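Local coordinates for methylmalonyl-CoA carboxyltransferase 12S subunit (PDB 1ON3), which transfers the carboxyl group of methylmalonyl-CoA to the biotin of the 1.3S subunit, yielding propanoyl-CoA and carboxylated 1.3S-biotin, at residues 47-52 / 243-248; 64-69 / 119-124; 248-253 / 302-307. All coordinates share one frame; numbering follows the deposited sequence. Where two conformers were deposited one is given.

Overall arrangement
Contacts 1 and 3 are consecutive along helix 241-253: they share Ala248, their centres lie about 15 Å apart, and Lys249 NZ, on the 248-253 side, is a probable hydrogen-bond donor to Asn52 O of contact 1 at 3.1 Å. Contact 1 ties this helix to helix 46-53 within the N-terminal half, while contact 3 ties its other end to the edge strand of the second sheet. Contact 2 lies farther out, at a subunit interface, its centre about 21 Å from that of contact 1 and about 32 Å from that of contact 3. Of the ligands, methylmalonyl-CoA comes within about 12 Å of the Arg49 side chain in contact 1.

Contact 1 (47-52 / 243-248); sequences RERLNN and AAELIA
The carboxylate of Glu245 reaches across from helix 241-253 to lie against Arg49 and Asn52, one turn apart on helix 46-53. What touches is mostly carbon against oxygen. OE1 of Glu245 comes up to the base of the arginine, 3.5 Å from Arg49 CA and 3.6 Å from Arg49 CG, whereas OE2 of Glu245 rests against Asn52 CB at 3.2 Å. With CG of Glu245 anti to its carbonyl carbon (chi1 -73°) and a bend at chi2, the acid is carried across to the other helix, and its two oxygens are shared between the two residues there.

The electrostatics are less direct. Arg49 and Glu245 carry opposite charges, yet Arg49 NE is 5.2 Å from Glu245 OE1: the arginine chain runs extended past the carboxylate, crossing it at about a right angle, and spends its charge on Asp241 through NE and on Asp138 through NH1. Glu245 OE1 instead receives a weak hydrogen bond from Gln44 NE2. The nearby guanidinium probably still helps to stabilise this buried acid.

Around the pair, the two helices are seated on the mixed sheet of the N-terminal, crotonase-type half. Leu50 and Arg49 touch strand 95-102, and helix 241-253 packs through Ala244 and Ile247 on strands 191-195 and 236-238.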
loop_
_atom_site.group_PDB
_atom_site.type_symbol
_atom_site.label_atom_id
_atom_site.label_comp_id
_atom_site.label_asym_id
_atom_site.label_seq_id
_atom_site.Cartn_x
_atom_site.Cartn_y
_atom_site.Cartn_z
ATOM N N ARG E 47 1.458 32.725 30.416
ATOM C CA ARG E 47 0.152 32.968 29.829
ATOM C C ARG E 47 0.095 34.189 28.925
ATOM O O ARG E 47 -0.663 34.202 27.959
ATOM C CB ARG E 47 -0.913 33.017 30.931
ATOM C CG ARG E 47 -1.099 31.629 31.554
ATOM C CD ARG E 47 -1.961 31.599 32.807
ATOM N NE ARG E 47 -2.010 30.235 33.338
ATOM C CZ ARG E 47 -2.808 29.276 32.877
ATOM N NH1 ARG E 47 -3.654 29.516 31.872
ATOM N NH2 ARG E 47 -2.748 28.069 33.404
ATOM N N GLU E 48 0.891 35.211 29.228
ATOM C CA GLU E 48 0.921 36.395 28.377
ATOM C C GLU E 48 1.498 35.994 27.016
ATOM O O GLU E 48 1.044 36.459 25.975
ATOM C CB GLU E 48 1.787 37.489 29.012
ATOM C CG GLU E 48 1.120 38.175 30.191
ATOM C CD GLU E 48 2.094 38.965 31.053
ATOM O OE1 GLU E 48 1.623 39.670 31.959
ATOM O OE2 GLU E 48 3.320 38.877 30.841
ATOM N N ARG E 49 2.503 35.126 27.038
ATOM C CA ARG E 49 3.143 34.670 25.802
ATOM C C ARG E 49 2.149 33.959 24.888
ATOM O O ARG E 49 2.089 34.236 23.690
ATOM C CB ARG E 49 4.325 33.746 26.134
ATOM C CG ARG E 49 5.544 34.523 26.651
ATOM C CD ARG E 49 6.589 33.625 27.341
ATOM N NE ARG E 49 7.755 34.405 27.763
ATOM C CZ ARG E 49 8.705 33.969 28.589
ATOM N NH1 ARG E 49 8.651 32.743 29.097
ATOM N NH2 ARG E 49 9.705 34.771 28.924
ATOM N N LEU E 50 1.359 33.052 25.452
ATOM C CA LEU E 50 0.376 32.350 24.645
ATOM C C LEU E 50 -0.695 33.328 24.176
ATOM O O LEU E 50 -1.145 33.268 23.035
ATOM C CB LEU E 50 -0.265 31.217 25.448
ATOM C CG LEU E 50 0.634 30.001 25.643
ATOM C CD1 LEU E 50 -0.023 29.017 26.618
ATOM C CD2 LEU E 50 0.879 29.345 24.285
ATOM N N ASN E 51 -1.086 34.246 25.054
ATOM C CA ASN E 51 -2.110 35.215 24.697
ATOM C C ASN E 51 -1.638 36.139 23.580
ATOM O O ASN E 51 -2.430 36.554 22.742
ATOM C CB ASN E 51 -2.518 36.048 25.912
ATOM C CG ASN E 51 -3.749 36.885 25.641
ATOM O OD1 ASN E 51 -4.819 36.351 25.329
ATOM N ND2 ASN E 51 -3.609 38.201 25.748
ATOM N N ASN E 52 -0.344 36.454 23.578
ATOM C CA ASN E 52 0.245 37.318 22.560
ATOM C C ASN E 52 0.460 36.593 21.233
ATOM O O ASN E 52 0.306 37.178 20.158
ATOM C CB ASN E 52 1.583 37.873 23.058
ATOM C CG ASN E 52 1.406 38.950 24.111
ATOM O OD1 ASN E 52 2.339 39.290 24.840
ATOM N ND2 ASN E 52 0.207 39.495 24.190
ATOM N N ALA E 243 9.266 40.441 20.213
ATOM C CA ALA E 243 9.986 40.181 18.971
ATOM C C ALA E 243 9.989 38.696 18.621
ATOM O O ALA E 243 9.931 38.330 17.443
ATOM C CB ALA E 243 11.419 40.687 19.090
ATOM N N ALA E 244 10.075 37.845 19.642
ATOM C CA ALA E 244 10.108 36.405 19.428
ATOM C C ALA E 244 8.759 35.940 18.899
ATOM O O ALA E 244 8.691 35.056 18.041
ATOM C CB ALA E 244 10.447 35.676 20.739
ATOM N N GLU E 245 7.695 36.545 19.419
ATOM C CA GLU E 245 6.338 36.219 19.004
ATOM C C GLU E 245 6.113 36.657 17.557
ATOM O O GLU E 245 5.484 35.936 16.780
ATOM C CB GLU E 245 5.338 36.866 19.969
ATOM C CG GLU E 245 5.319 36.133 21.325
ATOM C CD GLU E 245 5.090 37.029 22.540
ATOM O OE1 GLU E 245 5.283 36.522 23.672
ATOM O OE2 GLU E 245 4.715 38.210 22.380
ATOM N N LEU E 246 6.648 37.818 17.183
ATOM C CA LEU E 246 6.503 38.282 15.801
ATOM C C LEU E 246 7.295 37.358 14.880
ATOM O O LEU E 246 6.837 37.004 13.797
ATOM C CB LEU E 246 7.005 39.725 15.641
ATOM C CG LEU E 246 6.098 40.843 16.183
ATOM C CD1 LEU E 246 6.767 42.213 16.010
ATOM C CD2 LEU E 246 4.764 40.813 15.421
ATOM N N ILE E 247 8.493 36.965 15.304
ATOM C CA ILE E 247 9.301 36.072 14.469
ATOM C C ILE E 247 8.604 34.721 14.314
ATOM O O ILE E 247 8.546 34.163 13.214
ATOM C CB ILE E 247 10.725 35.865 15.070
ATOM C CG1 ILE E 247 11.524 37.176 14.972
ATOM C CG2 ILE E 247 11.453 34.752 14.320
ATOM C CD1 ILE E 247 12.813 37.178 15.801
ATOM N N ALA E 248 8.060 34.198 15.409
ATOM C CA ALA E 248 7.367 32.910 15.351
ATOM C C ALA E 248 6.220 32.929 14.342
ATOM O O ALA E 248 6.016 31.962 13.619
ATOM C CB ALA E 248 6.823 32.522 16.739
#

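Contact 2 (64-69 / 119-124); sequences AFRKHR and VVETME
Arg66 and Glu121 meet through a single salt bridge, NH1 of Arg66 giving a hydrogen bond to OE1 of Glu121 at 3.3 Å. It is long but nearly straight, with an N-H...O angle of 169°. The oxygen lies at the guanidinium edge, in its plane, and takes the hydrogen on its syn side, the two flat groups being turned only 17° apart. Glu121 was modelled in two conformers, so the bond, described here for one of them, is less certain than its straightness suggests.

The backbones are far apart, 11.9 Å between Arg66 CA and Val119 CA, and long side chains make up the difference. Arg66 bends at chi2 (76°), and its chain packs on Thr114, Thr117 and Lys118 of the same helix as Glu121. With an alanine in place of Arg66, the Glu121 carboxylate would probably lose this partner and Thr114, Thr117 and Lys118 the chain that packs on them.

The loop after strand 60-62 runs along an interface of the hexamer: Phe65 stacks edge-to-face on Tyr478 of a neighbouring subunit while also packing on helix 12-27. Helix 113-129, on its side, is buried through Val119 and Met123 against helix 147-164 and strand 133-139.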
loop_
_atom_site.group_PDB
_atom_site.type_symbol
_atom_site.label_atom_id
_atom_site.label_comp_id
_atom_site.label_asym_id
_atom_site.label_seq_id
_atom_site.Cartn_x
_atom_site.Cartn_y
_atom_site.Cartn_z
ATOM N N ALA E 64 -5.281 22.617 32.990
ATOM C CA ALA E 64 -5.054 23.732 33.906
ATOM C C ALA E 64 -5.062 23.138 35.316
ATOM O O ALA E 64 -4.195 23.438 36.139
ATOM C CB ALA E 64 -6.170 24.773 33.777
ATOM N N PHE E 65 -6.036 22.274 35.583
ATOM C CA PHE E 65 -6.151 21.676 36.909
ATOM C C PHE E 65 -5.316 20.426 37.144
ATOM O O PHE E 65 -5.401 19.826 38.216
ATOM C CB PHE E 65 -7.613 21.369 37.228
ATOM C CG PHE E 65 -8.457 22.591 37.404
ATOM C CD1 PHE E 65 -9.320 23.007 36.398
ATOM C CD2 PHE E 65 -8.365 23.351 38.568
ATOM C CE1 PHE E 65 -10.080 24.169 36.544
ATOM C CE2 PHE E 65 -9.121 24.510 38.718
ATOM C CZ PHE E 65 -9.979 24.916 37.700
ATOM N N ARG E 66 -4.515 20.031 36.155
ATOM C CA ARG E 66 -3.663 18.844 36.285
ATOM C C ARG E 66 -2.659 19.055 37.418
ATOM O O ARG E 66 -2.126 20.153 37.576
ATOM C CB ARG E 66 -2.910 18.597 34.974
ATOM C CG ARG E 66 -2.104 17.311 34.930
ATOM C CD ARG E 66 -2.985 16.096 34.728
ATOM N NE ARG E 66 -2.190 14.900 34.460
ATOM C CZ ARG E 66 -1.909 14.434 33.247
ATOM N NH1 ARG E 66 -2.361 15.051 32.158
ATOM N NH2 ARG E 66 -1.158 13.355 33.121
ATOM N N LYS E 67 -2.375 18.002 38.185
ATOM C CA LYS E 67 -1.455 18.124 39.313
ATOM C C LYS E 67 -0.427 17.020 39.384
ATOM O O LYS E 67 -0.705 15.880 39.019
ATOM C CB LYS E 67 -2.234 18.126 40.627
ATOM C CG LYS E 67 -3.099 19.342 40.844
ATOM C CD LYS E 67 -3.772 19.244 42.206
ATOM C CE LYS E 67 -4.708 20.415 42.463
ATOM N NZ LYS E 67 -5.399 20.240 43.775
ATOM N N HIS E 68 0.756 17.364 39.886
ATOM C CA HIS E 68 1.836 16.405 40.039
ATOM C C HIS E 68 1.423 15.333 41.047
ATOM O O HIS E 68 0.604 15.580 41.933
ATOM C CB HIS E 68 3.108 17.101 40.539
ATOM C CG HIS E 68 3.028 17.577 41.962
ATOM N ND1 HIS E 68 2.328 18.705 42.334
ATOM C CD2 HIS E 68 3.568 17.078 43.099
ATOM C CE1 HIS E 68 2.444 18.884 43.638
ATOM N NE2 HIS E 68 3.191 17.910 44.126
ATOM N N ARG E 69 2.001 14.149 40.905
ATOM C CA ARG E 69 1.702 13.035 41.786
ATOM C C ARG E 69 2.923 12.623 42.614
ATOM O O ARG E 69 2.848 11.691 43.420
ATOM C CB ARG E 69 1.218 11.842 40.961
ATOM C CG ARG E 69 -0.042 12.110 40.173
ATOM C CD ARG E 69 -0.516 10.856 39.466
ATOM N NE ARG E 69 -0.827 9.785 40.411
ATOM C CZ ARG E 69 -1.091 8.531 40.054
ATOM N NH1 ARG E 69 -1.079 8.196 38.772
ATOM N NH2 ARG E 69 -1.351 7.610 40.975
ATOM N N VAL E 119 3.063 18.138 28.194
ATOM C CA VAL E 119 3.652 18.597 26.937
ATOM C C VAL E 119 3.584 17.494 25.871
ATOM O O VAL E 119 3.218 17.750 24.719
ATOM C CB VAL E 119 5.119 19.033 27.137
ATOM C CG1 VAL E 119 5.775 19.300 25.783
ATOM C CG2 VAL E 119 5.160 20.310 27.978
ATOM N N VAL E 120 3.933 16.270 26.250
ATOM C CA VAL E 120 3.890 15.159 25.308
ATOM C C VAL E 120 2.463 14.906 24.809
ATOM O O VAL E 120 2.246 14.639 23.626
ATOM C CB VAL E 120 4.464 13.863 25.947
ATOM C CG1 VAL E 120 4.266 12.688 25.013
ATOM C CG2 VAL E 120 5.960 14.031 26.204
ATOM N N GLU E 121 1.485 14.996 25.706
ATOM C CA GLU E 121 0.104 14.772 25.300
ATOM C C GLU E 121 -0.318 15.837 24.293
ATOM O O GLU E 121 -1.035 15.550 23.334
ATOM C CB GLU E 121 -0.809 14.724 26.537
ATOM C CG GLU E 121 -1.020 13.278 27.020
ATOM C CD GLU E 121 -1.369 13.155 28.497
ATOM O OE1 GLU E 121 -2.006 14.083 29.047
ATOM O OE2 GLU E 121 -1.009 12.116 29.102
ATOM N N THR E 122 0.155 17.062 24.487
ATOM C CA THR E 122 -0.177 18.149 23.569
ATOM C C THR E 122 0.509 17.921 22.231
ATOM O O THR E 122 -0.052 18.209 21.182
ATOM C CB THR E 122 0.243 19.516 24.145
ATOM O OG1 THR E 122 -0.410 19.708 25.402
ATOM C CG2 THR E 122 -0.163 20.641 23.209
ATOM N N MET E 123 1.733 17.405 22.270
ATOM C CA MET E 123 2.464 17.105 21.038
ATOM C C MET E 123 1.753 15.975 20.281
ATOM O O MET E 123 1.651 16.004 19.042
ATOM C CB MET E 123 3.895 16.673 21.390
ATOM C CG MET E 123 4.744 17.809 21.946
ATOM S SD MET E 123 6.321 17.207 22.549
ATOM C CE MET E 123 7.107 16.649 21.009
ATOM N N GLU E 124 1.278 14.968 21.015
ATOM C CA GLU E 124 0.562 13.855 20.388
ATOM C C GLU E 124 -0.716 14.367 19.743
ATOM O O GLU E 124 -1.142 13.828 18.724
ATOM C CB GLU E 124 0.202 12.758 21.405
ATOM C CG GLU E 124 1.402 12.007 22.005
ATOM C CD GLU E 124 2.078 11.015 21.054
ATOM O OE1 GLU E 124 3.071 10.385 21.492
ATOM O OE2 GLU E 124 1.637 10.851 19.886
#

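Contact 3 (248-253 / 302-307); sequences AKKLLS and WGDYLE
This is a helix-to-edge-strand contact joining the two halves of a duplicated crotonase-type carboxyltransferase: helix 241-253, near the end of the N-terminal half, is laid against strand 305-308, one of the two outermost strands of the second mixed sheet within this chain. A leucine fills the middle and a salt bridge flanks it. The backbones come nearest at Leu251 and Leu306, whose CA atoms are 7.3 Å apart.

Leu306 does the apolar work. Its CD2 methyl is pressed onto the helix surface, 3.6 Å from Leu251 CA and 3.9 Å from Leu251 CB, so the methyl meets the main chain of the helix more closely than the leucine side chain. CG of Leu306 stands anti to its backbone N (chi1 172°), which carries the branch out from the strand to the helix. Phe254, next in the chain after Ser253, also packs on Leu306, and the strand itself is fixed by backbone hydrogen bonds between Leu306 and Phe320 on strand 316-323. Leu251 in turn touches Phe320 and, back in the first sheet, Phe191, so one helix residue bears on both sheets.

Lys250 runs past Leu306 in the opposite sense. Its CG is 4.0 Å from Leu306 CD2, and the aliphatic chain thus borders the leucine before the ammonium goes on to Asp304. A bend at chi2 (71°) turns the chain, and the extended run beyond it carries the nitrogen to the carboxylate. Ser253 adds a further tie between the halves, its OG hydrogen-bonding Arg322 of the second sheet.

The salt bridge is one-sided: Lys250 NZ gives a hydrogen bond to Asp304 OD1 at 2.8 Å, on the syn side and 20° out of the carboxylate plane, while Asp304 OD2 stays 3.4 Å from the same nitrogen.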
loop_
_atom_site.group_PDB
_atom_site.type_symbol
_atom_site.label_atom_id
_atom_site.label_comp_id
_atom_site.label_asym_id
_atom_site.label_seq_id
_atom_site.Cartn_x
_atom_site.Cartn_y
_atom_site.Cartn_z
ATOM N N ALA E 248 8.060 34.198 15.409
ATOM C CA ALA E 248 7.367 32.910 15.351
ATOM C C ALA E 248 6.220 32.929 14.342
ATOM O O ALA E 248 6.016 31.962 13.619
ATOM C CB ALA E 248 6.823 32.522 16.739
ATOM N N LYS E 249 5.460 34.021 14.314
ATOM C CA LYS E 249 4.330 34.145 13.387
ATOM C C LYS E 249 4.821 34.270 11.950
ATOM O O LYS E 249 4.264 33.649 11.049
ATOM C CB LYS E 249 3.464 35.369 13.737
ATOM C CG LYS E 249 2.824 35.307 15.116
ATOM C CD LYS E 249 1.936 36.533 15.376
ATOM C CE LYS E 249 1.374 36.505 16.786
ATOM N NZ LYS E 249 0.530 37.698 17.117
ATOM N N LYS E 250 5.857 35.075 11.739
ATOM C CA LYS E 250 6.423 35.257 10.396
ATOM C C LYS E 250 6.938 33.904 9.877
ATOM O O LYS E 250 6.645 33.494 8.750
ATOM C CB LYS E 250 7.572 36.273 10.447
ATOM C CG LYS E 250 8.262 36.519 9.100
ATOM C CD LYS E 250 7.364 37.280 8.157
ATOM C CE LYS E 250 8.067 37.590 6.860
ATOM N NZ LYS E 250 7.155 38.291 5.940
ATOM N N LEU E 251 7.702 33.205 10.710
ATOM C CA LEU E 251 8.233 31.895 10.340
ATOM C C LEU E 251 7.095 30.920 10.032
ATOM O O LEU E 251 7.103 30.226 9.011
ATOM C CB LEU E 251 9.099 31.339 11.486
ATOM C CG LEU E 251 9.501 29.860 11.416
ATOM C CD1 LEU E 251 10.424 29.626 10.201
ATOM C CD2 LEU E 251 10.220 29.464 12.717
ATOM N N LEU E 252 6.108 30.853 10.915
ATOM C CA LEU E 252 4.990 29.943 10.684
ATOM C C LEU E 252 4.264 30.221 9.367
ATOM O O LEU E 252 3.801 29.285 8.708
ATOM C CB LEU E 252 3.990 30.011 11.840
ATOM C CG LEU E 252 2.802 29.042 11.797
ATOM C CD1 LEU E 252 3.272 27.595 11.845
ATOM C CD2 LEU E 252 1.894 29.337 12.988
ATOM N N SER E 253 4.181 31.492 8.973
ATOM C CA SER E 253 3.478 31.865 7.742
ATOM C C SER E 253 4.033 31.218 6.475
ATOM O O SER E 253 3.316 31.114 5.482
ATOM C CB SER E 253 3.450 33.396 7.569
ATOM O OG SER E 253 4.705 33.927 7.162
ATOM N N TRP E 302 7.886 41.200 -3.331
ATOM C CA TRP E 302 8.031 42.369 -2.464
ATOM C C TRP E 302 9.415 42.556 -1.840
ATOM O O TRP E 302 9.585 43.402 -0.958
ATOM C CB TRP E 302 6.998 42.302 -1.332
ATOM C CG TRP E 302 5.679 41.736 -1.749
ATOM C CD1 TRP E 302 5.161 40.519 -1.410
ATOM C CD2 TRP E 302 4.700 42.373 -2.575
ATOM N NE1 TRP E 302 3.915 40.357 -1.974
ATOM C CE2 TRP E 302 3.608 41.481 -2.695
ATOM C CE3 TRP E 302 4.639 43.613 -3.225
ATOM C CZ2 TRP E 302 2.468 41.791 -3.439
ATOM C CZ3 TRP E 302 3.501 43.921 -3.967
ATOM C CH2 TRP E 302 2.433 43.012 -4.064
ATOM N N GLY E 303 10.401 41.786 -2.290
ATOM C CA GLY E 303 11.741 41.889 -1.722
ATOM C C GLY E 303 11.775 41.346 -0.295
ATOM O O GLY E 303 12.752 41.529 0.443
ATOM N N ASP E 304 10.708 40.654 0.085
ATOM C CA ASP E 304 10.575 40.115 1.433
ATOM C C ASP E 304 11.194 38.735 1.632
ATOM O O ASP E 304 11.008 37.829 0.825
ATOM C CB ASP E 304 9.086 40.069 1.815
ATOM C CG ASP E 304 8.856 39.577 3.225
ATOM O OD1 ASP E 304 8.287 38.481 3.391
ATOM O OD2 ASP E 304 9.249 40.282 4.175
ATOM N N TYR E 305 11.949 38.583 2.711
ATOM C CA TYR E 305 12.539 37.293 3.030
ATOM C C TYR E 305 12.830 37.232 4.521
ATOM O O TYR E 305 13.036 38.257 5.173
ATOM C CB TYR E 305 13.817 37.018 2.198
ATOM C CG TYR E 305 14.962 38.004 2.373
ATOM C CD1 TYR E 305 15.069 39.136 1.562
ATOM C CD2 TYR E 305 15.937 37.803 3.360
ATOM C CE1 TYR E 305 16.124 40.048 1.735
ATOM C CE2 TYR E 305 16.986 38.707 3.540
ATOM C CZ TYR E 305 17.074 39.826 2.726
ATOM O OH TYR E 305 18.110 40.719 2.914
ATOM N N LEU E 306 12.791 36.027 5.067
ATOM C CA LEU E 306 13.079 35.824 6.480
ATOM C C LEU E 306 14.341 34.978 6.509
ATOM O O LEU E 306 14.300 33.796 6.176
ATOM C CB LEU E 306 11.927 35.073 7.158
ATOM C CG LEU E 306 12.227 34.651 8.601
ATOM C CD1 LEU E 306 12.371 35.889 9.476
ATOM C CD2 LEU E 306 11.121 33.744 9.116
ATOM N N GLU E 307 15.467 35.581 6.881
ATOM C CA GLU E 307 16.722 34.845 6.896
ATOM C C GLU E 307 16.823 33.913 8.105
ATOM O O GLU E 307 16.522 34.317 9.225
ATOM C CB GLU E 307 17.903 35.828 6.884
ATOM C CG GLU E 307 19.148 35.249 6.245
ATOM C CD GLU E 307 20.316 36.223 6.168
ATOM O OE1 GLU E 307 20.096 37.460 6.161
ATOM O OE2 GLU E 307 21.469 35.740 6.098
#